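Retinol dehydratase (Spodoptera frugiperda, PDB 1FMJ) probably catalyses the dehydration of retinol on a sulfotransferase fold, binding retinol and the nucleotide adenosine-3',5'-diphosphate together. Local coordinates at residues A[34-39]-A[43-48]; A[50-55]-A[107-112]; A[77-82]-A[249-254]; A[253-258]-A[277-282]. All blocks are in the same frame, centred on the assembly; numbering follows the deposited sequence.

Contact 1: residues A[34-39]-A[43-48]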
# COMPACT_ATOMS: atom_id res chain seq x y z
N THR A 34 3.57 -15.77 -8.04
CA THR A 34 4.20 -15.19 -9.23
C THR A 34 3.40 -14.01 -9.76
O THR A 34 2.27 -13.77 -9.33
CB THR A 34 4.31 -16.24 -10.36
OG1 THR A 34 3.02 -16.79 -10.63
CG2 THR A 34 5.26 -17.35 -9.97
N TYR A 35 3.98 -13.27 -10.70
CA TYR A 35 3.31 -12.10 -11.28
C TYR A 35 2.89 -12.28 -12.75
O TYR A 35 3.21 -13.28 -13.39
CB TYR A 35 4.22 -10.87 -11.26
CG TYR A 35 4.71 -10.38 -9.91
CD1 TYR A 35 5.95 -10.79 -9.41
CD2 TYR A 35 3.99 -9.43 -9.19
CE1 TYR A 35 6.46 -10.26 -8.24
CE2 TYR A 35 4.50 -8.89 -8.01
CZ TYR A 35 5.73 -9.31 -7.54
OH TYR A 35 6.25 -8.76 -6.40
N VAL A 36 2.17 -11.28 -13.24
CA VAL A 36 1.72 -11.18 -14.63
C VAL A 36 1.46 -9.70 -14.83
O VAL A 36 1.07 -9.00 -13.89
CB VAL A 36 0.41 -11.95 -14.93
CG1 VAL A 36 0.60 -13.44 -14.70
CG2 VAL A 36 -0.73 -11.40 -14.09
N LYS A 37 1.71 -9.21 -16.04
CA LYS A 37 1.49 -7.81 -16.38
C LYS A 37 -0.01 -7.65 -16.64
O LYS A 37 -0.62 -8.52 -17.26
CB LYS A 37 2.27 -7.45 -17.65
CG LYS A 37 3.31 -6.34 -17.49
CD LYS A 37 4.52 -6.79 -16.69
CE LYS A 37 5.67 -5.79 -16.82
NZ LYS A 37 5.37 -4.44 -16.25
N LEU A 38 -0.59 -6.55 -16.18
CA LEU A 38 -2.03 -6.35 -16.38
C LEU A 38 -2.39 -5.03 -17.03
O LEU A 38 -1.97 -3.97 -16.58
CB LEU A 38 -2.76 -6.46 -15.03
CG LEU A 38 -4.29 -6.34 -15.09
CD1 LEU A 38 -4.81 -7.36 -16.11
CD2 LEU A 38 -4.91 -6.58 -13.72
N GLY A 39 -3.17 -5.10 -18.10
CA GLY A 39 -3.58 -3.89 -18.80
C GLY A 39 -2.53 -3.31 -19.73
O GLY A 39 -1.38 -3.75 -19.72
N TYR A 43 0.59 -3.26 -15.32
CA TYR A 43 0.71 -3.18 -13.87
C TYR A 43 1.07 -4.55 -13.32
O TYR A 43 0.42 -5.55 -13.64
CB TYR A 43 -0.60 -2.69 -13.22
CG TYR A 43 -0.85 -1.20 -13.33
CD1 TYR A 43 -1.91 -0.71 -14.09
CD2 TYR A 43 -0.04 -0.28 -12.66
CE1 TYR A 43 -2.17 0.67 -14.16
CE2 TYR A 43 -0.29 1.10 -12.73
CZ TYR A 43 -1.36 1.56 -13.48
OH TYR A 43 -1.62 2.91 -13.56
N MET A 44 2.13 -4.59 -12.52
CA MET A 44 2.57 -5.84 -11.92
C MET A 44 1.58 -6.32 -10.85
O MET A 44 1.45 -5.69 -9.80
CB MET A 44 3.95 -5.64 -11.29
CG MET A 44 5.09 -5.54 -12.29
SD MET A 44 5.36 -7.10 -13.15
CE MET A 44 6.55 -7.91 -12.05
N VAL A 45 0.88 -7.41 -11.12
CA VAL A 45 -0.06 -7.93 -10.13
C VAL A 45 0.22 -9.40 -9.86
O VAL A 45 0.56 -10.17 -10.76
CB VAL A 45 -1.55 -7.75 -10.57
CG1 VAL A 45 -1.86 -6.28 -10.81
CG2 VAL A 45 -1.86 -8.56 -11.81
N TYR A 46 0.10 -9.78 -8.59
CA TYR A 46 0.31 -11.17 -8.21
C TYR A 46 -0.75 -11.97 -8.96
O TYR A 46 -1.92 -11.59 -8.98
CB TYR A 46 0.15 -11.33 -6.69
CG TYR A 46 1.39 -10.95 -5.91
CD1 TYR A 46 1.40 -9.87 -5.04
CD2 TYR A 46 2.56 -11.69 -6.05
CE1 TYR A 46 2.54 -9.53 -4.31
CE2 TYR A 46 3.71 -11.37 -5.33
CZ TYR A 46 3.69 -10.29 -4.46
OH TYR A 46 4.82 -9.99 -3.75
N ARG A 47 -0.34 -13.08 -9.57
CA ARG A 47 -1.24 -13.91 -10.36
C ARG A 47 -2.63 -14.14 -9.76
O ARG A 47 -3.63 -14.00 -10.45
CB ARG A 47 -0.57 -15.26 -10.66
CG ARG A 47 -1.22 -15.99 -11.82
CD ARG A 47 -0.54 -17.33 -12.09
NE ARG A 47 -0.98 -17.90 -13.37
CZ ARG A 47 -0.66 -17.40 -14.55
NH1 ARG A 47 0.12 -16.33 -14.64
NH2 ARG A 47 -1.11 -17.97 -15.66
N PRO A 48 -2.72 -14.49 -8.46
CA PRO A 48 -4.02 -14.72 -7.83
C PRO A 48 -4.99 -13.54 -7.97
O PRO A 48 -6.18 -13.66 -7.67
CB PRO A 48 -3.64 -14.96 -6.37
CG PRO A 48 -2.35 -15.66 -6.48
CD PRO A 48 -1.63 -14.84 -7.53

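Contact 2: residues A[50-55]-A[107-112]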
# COMPACT_ATOMS: atom_id res chain seq x y z
N LEU A 50 -5.98 -12.11 -10.76
CA LEU A 50 -6.84 -12.36 -11.91
C LEU A 50 -8.18 -13.03 -11.62
O LEU A 50 -9.12 -12.89 -12.40
CB LEU A 50 -6.08 -13.16 -12.97
CG LEU A 50 -4.82 -12.51 -13.57
CD1 LEU A 50 -4.08 -13.52 -14.43
CD2 LEU A 50 -5.21 -11.29 -14.39
N LYS A 51 -8.29 -13.78 -10.53
CA LYS A 51 -9.56 -14.44 -10.22
C LYS A 51 -10.61 -13.45 -9.69
O LYS A 51 -11.80 -13.76 -9.65
CB LYS A 51 -9.33 -15.57 -9.20
CG LYS A 51 -8.77 -15.11 -7.87
CD LYS A 51 -8.36 -16.27 -6.96
CE LYS A 51 -7.84 -15.73 -5.62
NZ LYS A 51 -7.33 -16.80 -4.71
N ASP A 52 -10.17 -12.25 -9.30
CA ASP A 52 -11.10 -11.26 -8.75
C ASP A 52 -11.02 -9.90 -9.44
O ASP A 52 -11.69 -8.95 -9.03
CB ASP A 52 -10.82 -11.12 -7.25
CG ASP A 52 -11.94 -10.41 -6.49
OD1 ASP A 52 -13.12 -10.71 -6.75
OD2 ASP A 52 -11.63 -9.58 -5.62
N ALA A 53 -10.21 -9.79 -10.49
CA ALA A 53 -10.04 -8.52 -11.20
C ALA A 53 -11.34 -7.92 -11.77
O ALA A 53 -11.61 -6.73 -11.59
CB ALA A 53 -9.01 -8.67 -12.32
N ALA A 54 -12.13 -8.74 -12.45
CA ALA A 54 -13.39 -8.27 -13.03
C ALA A 54 -14.38 -7.84 -11.94
O ALA A 54 -15.04 -6.81 -12.06
CB ALA A 54 -14.00 -9.36 -13.88
N ASN A 55 -14.47 -8.64 -10.88
CA ASN A 55 -15.36 -8.34 -9.77
C ASN A 55 -15.00 -7.00 -9.13
O ASN A 55 -15.88 -6.21 -8.79
CB ASN A 55 -15.28 -9.43 -8.70
CG ASN A 55 -16.06 -10.67 -9.08
OD1 ASN A 55 -16.04 -11.66 -8.36
ND2 ASN A 55 -16.75 -10.62 -10.21
N ASP A 107 -6.89 -5.29 -2.03
CA ASP A 107 -5.97 -6.13 -2.79
C ASP A 107 -5.02 -6.99 -1.96
O ASP A 107 -4.08 -7.57 -2.49
CB ASP A 107 -5.18 -5.26 -3.80
CG ASP A 107 -4.57 -4.01 -3.17
OD1 ASP A 107 -5.28 -3.26 -2.48
OD2 ASP A 107 -3.37 -3.77 -3.40
N GLY A 108 -5.27 -7.10 -0.66
CA GLY A 108 -4.41 -7.91 0.19
C GLY A 108 -4.36 -9.39 -0.19
O GLY A 108 -3.30 -10.03 -0.15
N PHE A 109 -5.50 -9.95 -0.56
CA PHE A 109 -5.57 -11.36 -0.90
C PHE A 109 -4.61 -11.82 -1.99
O PHE A 109 -4.04 -12.90 -1.90
CB PHE A 109 -6.97 -11.71 -1.35
CG PHE A 109 -7.29 -11.22 -2.73
CD1 PHE A 109 -7.19 -12.08 -3.82
CD2 PHE A 109 -7.65 -9.90 -2.94
CE1 PHE A 109 -7.43 -11.62 -5.11
CE2 PHE A 109 -7.89 -9.43 -4.23
CZ PHE A 109 -7.78 -10.29 -5.31
N MET A 110 -4.41 -10.99 -3.01
CA MET A 110 -3.58 -11.38 -4.16
C MET A 110 -2.18 -11.93 -3.89
O MET A 110 -1.64 -12.67 -4.72
CB MET A 110 -3.48 -10.22 -5.17
CG MET A 110 -2.36 -9.21 -4.90
SD MET A 110 -2.08 -8.15 -6.34
CE MET A 110 -1.18 -6.75 -5.60
N ILE A 111 -1.59 -11.60 -2.76
CA ILE A 111 -0.24 -12.09 -2.49
C ILE A 111 -0.24 -13.57 -2.14
O ILE A 111 0.81 -14.21 -2.10
CB ILE A 111 0.43 -11.29 -1.34
CG1 ILE A 111 1.93 -11.59 -1.29
CG2 ILE A 111 -0.23 -11.62 -0.02
CD1 ILE A 111 2.71 -10.64 -0.41
N TYR A 112 -1.42 -14.12 -1.92
CA TYR A 112 -1.54 -15.54 -1.56
C TYR A 112 -2.17 -16.41 -2.63
O TYR A 112 -3.22 -16.08 -3.17
CB TYR A 112 -2.36 -15.67 -0.27
CG TYR A 112 -2.53 -17.10 0.20
CD1 TYR A 112 -1.42 -17.87 0.55
CD2 TYR A 112 -3.80 -17.67 0.33
CE1 TYR A 112 -1.57 -19.18 1.02
CE2 TYR A 112 -3.96 -18.98 0.80
CZ TYR A 112 -2.84 -19.72 1.14
OH TYR A 112 -2.97 -21.01 1.59
O HOH W 1 -5.95 -15.56 -2.22

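Contact 3: residues A[77-82]-A[249-254]. With HG (mercury (II) ion), chain C; A3P (adenosine-3'-5'-diphosphate), chain G.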
# COMPACT_ATOMS: atom_id res chain seq x y z
N THR A 77 -0.88 3.88 6.25
CA THR A 77 -1.26 3.60 7.64
C THR A 77 -1.63 4.86 8.42
O THR A 77 -2.66 4.88 9.09
CB THR A 77 -0.14 2.86 8.39
OG1 THR A 77 0.36 1.81 7.57
CG2 THR A 77 -0.70 2.25 9.68
N MET A 78 -0.80 5.89 8.33
CA MET A 78 -1.05 7.16 9.00
C MET A 78 -2.40 7.68 8.59
O MET A 78 -3.25 8.01 9.42
CB MET A 78 -0.03 8.21 8.58
CG MET A 78 1.40 7.86 8.85
SD MET A 78 2.44 9.08 8.09
CE MET A 78 2.15 10.48 9.18
N THR A 79 -2.58 7.78 7.27
CA THR A 79 -3.81 8.28 6.68
C THR A 79 -5.01 7.47 7.15
O THR A 79 -6.05 8.04 7.48
CB THR A 79 -3.74 8.22 5.14
OG1 THR A 79 -2.56 8.90 4.70
CG2 THR A 79 -4.97 8.88 4.52
N GLN A 80 -4.87 6.15 7.18
CA GLN A 80 -5.98 5.31 7.63
C GLN A 80 -6.41 5.67 9.04
O GLN A 80 -7.60 5.74 9.34
CB GLN A 80 -5.60 3.84 7.61
CG GLN A 80 -5.57 3.23 6.23
CD GLN A 80 -5.14 1.80 6.25
OE1 GLN A 80 -5.85 0.93 6.75
NE2 GLN A 80 -3.95 1.53 5.71
N GLU A 81 -5.44 5.91 9.91
CA GLU A 81 -5.73 6.24 11.30
C GLU A 81 -6.40 7.60 11.40
O GLU A 81 -7.41 7.75 12.10
CB GLU A 81 -4.45 6.22 12.13
CG GLU A 81 -4.67 6.44 13.63
CD GLU A 81 -5.32 5.24 14.32
OE1 GLU A 81 -5.46 5.30 15.56
OE2 GLU A 81 -5.68 4.26 13.65
N LEU A 82 -5.83 8.59 10.71
CA LEU A 82 -6.39 9.93 10.72
C LEU A 82 -7.83 9.89 10.23
O LEU A 82 -8.74 10.39 10.89
CB LEU A 82 -5.58 10.86 9.81
CG LEU A 82 -4.16 11.20 10.24
CD1 LEU A 82 -3.48 12.04 9.16
CD2 LEU A 82 -4.20 11.95 11.56
N GLU A 249 5.51 13.66 2.42
CA GLU A 249 6.42 14.67 2.93
C GLU A 249 5.69 15.78 3.69
O GLU A 249 6.15 16.24 4.74
CB GLU A 249 7.25 15.27 1.79
CG GLU A 249 8.30 14.33 1.18
CD GLU A 249 7.71 13.21 0.33
OE1 GLU A 249 6.58 13.36 -0.17
OE2 GLU A 249 8.41 12.19 0.14
N ASP A 250 4.54 16.21 3.17
CA ASP A 250 3.79 17.27 3.83
C ASP A 250 3.32 16.88 5.23
O ASP A 250 3.13 17.74 6.08
CB ASP A 250 2.61 17.71 2.96
CG ASP A 250 3.07 18.46 1.71
OD1 ASP A 250 4.05 19.23 1.82
OD2 ASP A 250 2.46 18.28 0.64
N TYR A 251 3.14 15.58 5.46
CA TYR A 251 2.73 15.08 6.77
C TYR A 251 3.82 15.40 7.79
O TYR A 251 3.54 15.70 8.95
CB TYR A 251 2.55 13.55 6.73
CG TYR A 251 1.18 13.04 6.31
CD1 TYR A 251 1.01 11.70 5.95
CD2 TYR A 251 0.06 13.87 6.30
CE1 TYR A 251 -0.23 11.19 5.60
CE2 TYR A 251 -1.21 13.36 5.95
CZ TYR A 251 -1.34 12.03 5.60
OH TYR A 251 -2.56 11.51 5.25
N LEU A 252 5.07 15.30 7.34
CA LEU A 252 6.23 15.55 8.19
C LEU A 252 6.54 17.04 8.34
O LEU A 252 7.18 17.45 9.31
CB LEU A 252 7.47 14.84 7.62
CG LEU A 252 7.33 13.36 7.26
CD1 LEU A 252 8.66 12.84 6.75
CD2 LEU A 252 6.88 12.58 8.48
N LYS A 253 6.12 17.85 7.37
CA LYS A 253 6.38 19.28 7.47
C LYS A 253 5.31 19.98 8.30
O LYS A 253 5.62 20.79 9.17
CB LYS A 253 6.46 19.92 6.08
CG LYS A 253 6.96 21.36 6.12
CD LYS A 253 6.71 22.12 4.82
CE LYS A 253 7.05 23.60 4.99
NZ LYS A 253 6.56 24.42 3.84
N ASP A 254 4.04 19.65 8.05
CA ASP A 254 2.94 20.26 8.78
C ASP A 254 1.74 19.32 8.89
O ASP A 254 0.76 19.46 8.15
CB ASP A 254 2.51 21.56 8.08
CG ASP A 254 1.68 22.47 8.97
OD1 ASP A 254 0.98 21.96 9.86
OD2 ASP A 254 1.73 23.69 8.77
HG HG C . 0.14 19.64 5.46
P1 A3P G . 9.63 4.18 6.23
O1P A3P G . 9.89 2.80 5.77
O2P A3P G . 9.90 4.32 7.67
O3P A3P G . 10.45 5.13 5.47
P2 A3P G . 2.46 2.61 4.32
O4P A3P G . 1.61 2.76 5.51
O5P A3P G . 1.78 3.14 3.12
O6P A3P G . 2.83 1.18 4.13
O5' A3P G . 3.78 3.45 4.54
C5' A3P G . 4.68 3.17 5.60
C4' A3P G . 5.72 4.29 5.75
O4' A3P G . 5.14 5.32 6.60
C3' A3P G . 6.97 3.82 6.49
O3' A3P G . 8.11 4.54 5.95
C2' A3P G . 6.60 4.12 7.93
O2' A3P G . 7.63 4.05 8.91
C1' A3P G . 5.95 5.48 7.76
N9 A3P G . 5.12 5.85 8.92
C8 A3P G . 4.16 5.11 9.58
N7 A3P G . 3.58 5.73 10.58
C5 A3P G . 4.20 6.97 10.59
C6 A3P G . 4.05 8.14 11.42
N6 A3P G . 3.19 8.21 12.43
N1 A3P G . 4.85 9.25 11.14
C2 A3P G . 5.75 9.21 10.11
N3 A3P G . 5.98 8.17 9.26
C4 A3P G . 5.17 7.07 9.56

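Contact 4: residues A[253-258]-A[277-282]. With HG (mercury (II) ion), chain C; HG (mercury (II) ion), chain D; A3P (adenosine-3'-5'-diphosphate), chain G.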
# COMPACT_ATOMS: atom_id res chain seq x y z
N LYS A 253 6.12 17.85 7.37
CA LYS A 253 6.38 19.28 7.47
C LYS A 253 5.31 19.98 8.30
O LYS A 253 5.62 20.79 9.17
CB LYS A 253 6.46 19.92 6.08
CG LYS A 253 6.96 21.36 6.12
CD LYS A 253 6.71 22.12 4.82
CE LYS A 253 7.05 23.60 4.99
NZ LYS A 253 6.56 24.42 3.84
N ASP A 254 4.04 19.65 8.05
CA ASP A 254 2.94 20.26 8.78
C ASP A 254 1.74 19.32 8.89
O ASP A 254 0.76 19.46 8.15
CB ASP A 254 2.51 21.56 8.08
CG ASP A 254 1.68 22.47 8.97
OD1 ASP A 254 0.98 21.96 9.86
OD2 ASP A 254 1.73 23.69 8.77
N LEU A 255 1.80 18.37 9.82
CA LEU A 255 0.72 17.41 10.01
C LEU A 255 -0.59 18.10 10.38
O LEU A 255 -1.65 17.73 9.88
CB LEU A 255 1.10 16.36 11.06
CG LEU A 255 0.17 15.14 11.15
CD1 LEU A 255 0.03 14.50 9.76
CD2 LEU A 255 0.73 14.13 12.14
N PRO A 256 -0.53 19.10 11.28
CA PRO A 256 -1.75 19.82 11.69
C PRO A 256 -2.47 20.38 10.47
O PRO A 256 -3.70 20.29 10.36
CB PRO A 256 -1.21 20.92 12.59
CG PRO A 256 -0.06 20.25 13.26
CD PRO A 256 0.62 19.53 12.10
N GLY A 257 -1.70 20.95 9.54
CA GLY A 257 -2.27 21.51 8.33
C GLY A 257 -2.87 20.42 7.46
O GLY A 257 -3.91 20.61 6.83
N CYS A 258 -2.21 19.27 7.43
CA CYS A 258 -2.70 18.14 6.65
C CYS A 258 -3.97 17.59 7.30
O CYS A 258 -4.93 17.25 6.62
CB CYS A 258 -1.65 17.03 6.59
SG CYS A 258 -0.35 17.28 5.37
N ARG A 277 -4.38 17.09 19.11
CA ARG A 277 -4.49 15.79 19.75
C ARG A 277 -4.30 14.67 18.72
O ARG A 277 -3.78 13.60 19.03
CB ARG A 277 -5.84 15.64 20.44
CG ARG A 277 -5.91 14.43 21.35
CD ARG A 277 -7.29 14.27 21.95
NE ARG A 277 -7.36 13.11 22.83
CZ ARG A 277 -8.48 12.70 23.42
NH1 ARG A 277 -9.62 13.35 23.21
NH2 ARG A 277 -8.46 11.63 24.21
N LEU A 278 -4.74 14.92 17.49
CA LEU A 278 -4.59 13.94 16.42
C LEU A 278 -3.13 13.91 16.03
O LEU A 278 -2.56 12.85 15.79
CB LEU A 278 -5.41 14.34 15.19
CG LEU A 278 -6.90 14.01 15.19
CD1 LEU A 278 -7.56 14.73 14.02
CD2 LEU A 278 -7.08 12.50 15.08
N CYS A 279 -2.52 15.09 15.96
CA CYS A 279 -1.12 15.20 15.60
C CYS A 279 -0.25 14.44 16.60
O CYS A 279 0.62 13.67 16.20
CB CYS A 279 -0.69 16.66 15.53
SG CYS A 279 0.87 16.89 14.62
N GLU A 280 -0.47 14.66 17.89
CA GLU A 280 0.33 13.97 18.88
C GLU A 280 0.09 12.47 18.83
O GLU A 280 1.00 11.67 19.10
CB GLU A 280 0.06 14.53 20.29
CG GLU A 280 -1.40 14.60 20.71
CD GLU A 280 -1.61 15.48 21.94
OE1 GLU A 280 -0.97 15.20 22.98
OE2 GLU A 280 -2.40 16.44 21.86
N HIS A 281 -1.12 12.08 18.45
CA HIS A 281 -1.46 10.66 18.35
C HIS A 281 -0.66 9.99 17.24
O HIS A 281 -0.42 8.79 17.28
CB HIS A 281 -2.96 10.49 18.05
CG HIS A 281 -3.38 9.06 17.87
ND1 HIS A 281 -3.40 8.15 18.91
CD2 HIS A 281 -3.78 8.38 16.77
CE1 HIS A 281 -3.80 6.98 18.45
NE2 HIS A 281 -4.03 7.09 17.16
N LEU A 282 -0.25 10.76 16.24
CA LEU A 282 0.51 10.20 15.14
C LEU A 282 2.01 10.38 15.30
O LEU A 282 2.75 10.20 14.34
CB LEU A 282 0.08 10.82 13.81
CG LEU A 282 -1.33 10.63 13.26
CD1 LEU A 282 -1.24 10.69 11.74
CD2 LEU A 282 -1.93 9.31 13.69
HG HG C . 0.14 19.64 5.46
HG HG D . 1.79 17.15 16.95
P1 A3P G . 9.63 4.18 6.23
O1P A3P G . 9.89 2.80 5.77
O2P A3P G . 9.90 4.32 7.67
O3P A3P G . 10.45 5.13 5.47
P2 A3P G . 2.46 2.61 4.32
O4P A3P G . 1.61 2.76 5.51
O5P A3P G . 1.78 3.14 3.12
O6P A3P G . 2.83 1.18 4.13
O5' A3P G . 3.78 3.45 4.54
C5' A3P G . 4.68 3.17 5.60
C4' A3P G . 5.72 4.29 5.75
O4' A3P G . 5.14 5.32 6.60
C3' A3P G . 6.97 3.82 6.49
O3' A3P G . 8.11 4.54 5.95
C2' A3P G . 6.60 4.12 7.93
O2' A3P G . 7.63 4.05 8.91
C1' A3P G . 5.95 5.48 7.76
N9 A3P G . 5.12 5.85 8.92
C8 A3P G . 4.16 5.11 9.58
N7 A3P G . 3.58 5.73 10.58
C5 A3P G . 4.20 6.97 10.59
C6 A3P G . 4.05 8.14 11.42
N6 A3P G . 3.19 8.21 12.43
N1 A3P G . 4.85 9.25 11.14
C2 A3P G . 5.75 9.21 10.11
N3 A3P G . 5.98 8.17 9.26
C4 A3P G . 5.17 7.07 9.56

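Contact 1: residues A[34-39]-A[43-48]
In the beta hairpin of strands 35-38 and 43-46, Val36 faces Val45 and Leu38 faces Tyr43 as antiparallel hydrogen-bonded pairs, with Lys37 and Met44 as the non-hydrogen-bonded pair between them. The evidence is reciprocal backbone bonding: Val36 N to Val45 O and Val45 N to Val36 O both measure 3.2 Å, and Leu38 N to Tyr43 O and Tyr43 N to Leu38 O both measure 2.9 Å. Where the second strand gives way to a 3-10 turn, Arg47 N still reaches Thr34 O over 2.7 Å in an almost straight bond.

Tyr35 and Tyr46 form a further non-hydrogen-bonded pair; their side chains set out divergently, yet the rings come together. They run alongside each other in the same direction as an offset stack, with centroids 4.5 Å apart and planes 17° from parallel. Over the opposite face of the Tyr35 ring sits the methyl of Met44, whose CE is 4.1 Å from that ring's centroid; the methionine chain folds at its second and third torsions to place it there, and SD adds an oblique Met-aromatic approach. That sulfur also leans on the aliphatic part of Lys37, whose NZ is bonded to Gly42 O and Gly220 O. Tyr35 OH is hydrogen-bonded to Thr223 OG1.

On the face that carries Val36, Leu38, Tyr43 and Val45, the close contacts are aliphatic: Val36 CG2 meets Val45 CG2 at 3.8 Å, and Leu38 CB rests against the same Val45 methyl. Phe13 packs on Val36 and Leu38. Backbone bonds of Lys37 with Arg14 and Gly39 with Glu12 add strand 13-14, making a three-stranded antiparallel sheet with strand 35-38 in the middle.

Contact 2: residues A[50-55]-A[107-112]
Lys51 and Asp52 meet the Phe109 ring from different directions, and these van der Waals touches make up the direct contact. Asp52 CB lies 3.7 Å from Phe109 CZ, approaching the ring obliquely. The carboxylate stands steeply to the ring, with the two planes 77° apart, and its OD2 is 3.9 Å from Phe109 CZ. Lys51 comes to the ring edge instead: its extended chain slides past Phe109 in the reverse direction and leaves CE 4.1 Å from CD1 of that ring. Phe109 owes its reach to a first torsion of 75°, which sets CG between the backbone N and the carbonyl carbon; Met110 CB covers the centre of one ring face. Replacing Phe109 with an alanine would probably open a gap beside Asp52 CB and leave the methylenes of Lys51 without their apolar partner.

The polar link runs through one water. Lys51 NZ donates to it over 3.1 Å, and the water lies 2.9 Å from its second partner, Tyr112 O, bridging Lys51 NZ and Tyr112 O, which are 4.4 Å apart. The Asp52 carboxylate has its partner elsewhere, in Ser147.

Asp52 immediately precedes helix 53-57, so the contact ties the start of that helix to the short 3-10 turn around Met110. From the same turn, Met110 and Ile111 pack on Tyr46 of strand 43-46, while Tyr112 rests on Leu139 and Ser142 of helix 132-142 and touches the bound retinol.

Contact 3: residues A[77-82]-A[249-254]
A single side chain, Tyr251, spans the gap to Met78, Thr79 and Leu82, although the axes of the two short helical segments stay 12.2 Å apart at closest approach, inclined at 64°. At its far end, Tyr251 OH donates to Thr79 OG1 over 2.7 Å, and the threonine oxygen lies in the ring plane, at the edge. Thr79 OG1 is also bonded to Gly75 O, so the hydroxyl pair is tied to the backbone at the start of the helix.

Along the ring, Met78 slides past in the opposite direction. A bend at its third torsion (72°) sets Met78 CE 3.6 Å from Tyr251 CD1, while SD stands obliquely off the ring as a Met-aromatic contact. The same methionine underlies the nucleotide: its CG is 3.4 Å from C5 of the adenine. Leu82 CD1 completes the packing, 4.1 Å from Tyr251 CE2. A phenylalanine at Tyr251 would probably keep much of this packing but leave Thr79 OG1 without the proton it accepts, with the ring less firmly fixed in rotation.

Just before Met78, Thr77 N and Thr77 OG1 both bond to O4P of the 5'-phosphate, at 2.8 and 2.6 Å, as expected at the start of the helix that follows the P-loop-like phosphate-binding loop of sulfotransferases. The chemistry thus implies a division of labour along helix 76-87: polar groups hold the phosphate, Met78 fills the space between adenine and Tyr251, and one buried hydroxyl pair ties in helix 248-253.

Contact 4: residues A[253-258]-A[277-282]
Cys279 points its sulfur into the angle between Leu255 and Pro256, where helix 272-281 meets the first turn of helix 255-265. Its first torsion of -163° carries SG anti to the backbone N and sets it 3.6 Å from Leu255 CB and 3.7 Å from Pro256 CD. Leu255 is likewise turned with CG opposite its own N (chi1 -168°), and a bend at the next torsion sends CD2 to Leu282, whose CB is 3.8 Å away. The two leucine side chains cross at about a right angle, with Leu255 CD2 also against Cys279 SG, so this one methyl packs against both ends of the partner turn.

Asp254 N-caps the helix that holds these leucine and proline contacts. Gly257 N gives its proton to Asp254 OD1 over 2.9 Å, arriving from above the carboxylate plane, 54° out of it. One turn on, Cys258 SG lies beside its own backbone N and binds one mercury ion at 2.4 Å, completing a site shared with the Asp254 carbonyl. Cys279 SG binds a second mercury at 2.5 Å.

Leu282, the first residue beyond helical geometry, turns its carbonyl to the nucleotide and accepts from adenine N6 over 2.8 Å. The contact between the two segments is itself apolar, made of aliphatic carbon and sulfur; the cysteine sulfurs supply soft ligands for the mercury of this heavy-atom derivative, while recognition of the adenine amino group is left to a backbone oxygen of Leu282, whose side chain packs on Leu255.

Contacts 1 and 2 lie together on one side of the chain's centre, contacts 3 and 4 on the other. Contacts 1 and 2 touch where Tyr46 CB packs on Met110 O; contacts 3 and 4 share Lys253 and Asp254 and meet through Leu82 against Leu282 and a probable bond between Glu81 and His281. Contacts 1, 2 and 3 are largely buried, whereas contact 4 is only partly so and has the solvent-exposed Pro256. Chemistry follows place: backbone bonding dominates the antiparallel sheet, a water links the retinol-side turn, a hydroxyl pair joins the nucleotide-binding helices, and aliphatic and sulfur packing joins the outer ones. Contact 3 reaches the nucleotide's phosphate and adenine, contact 4 its adenine amino group.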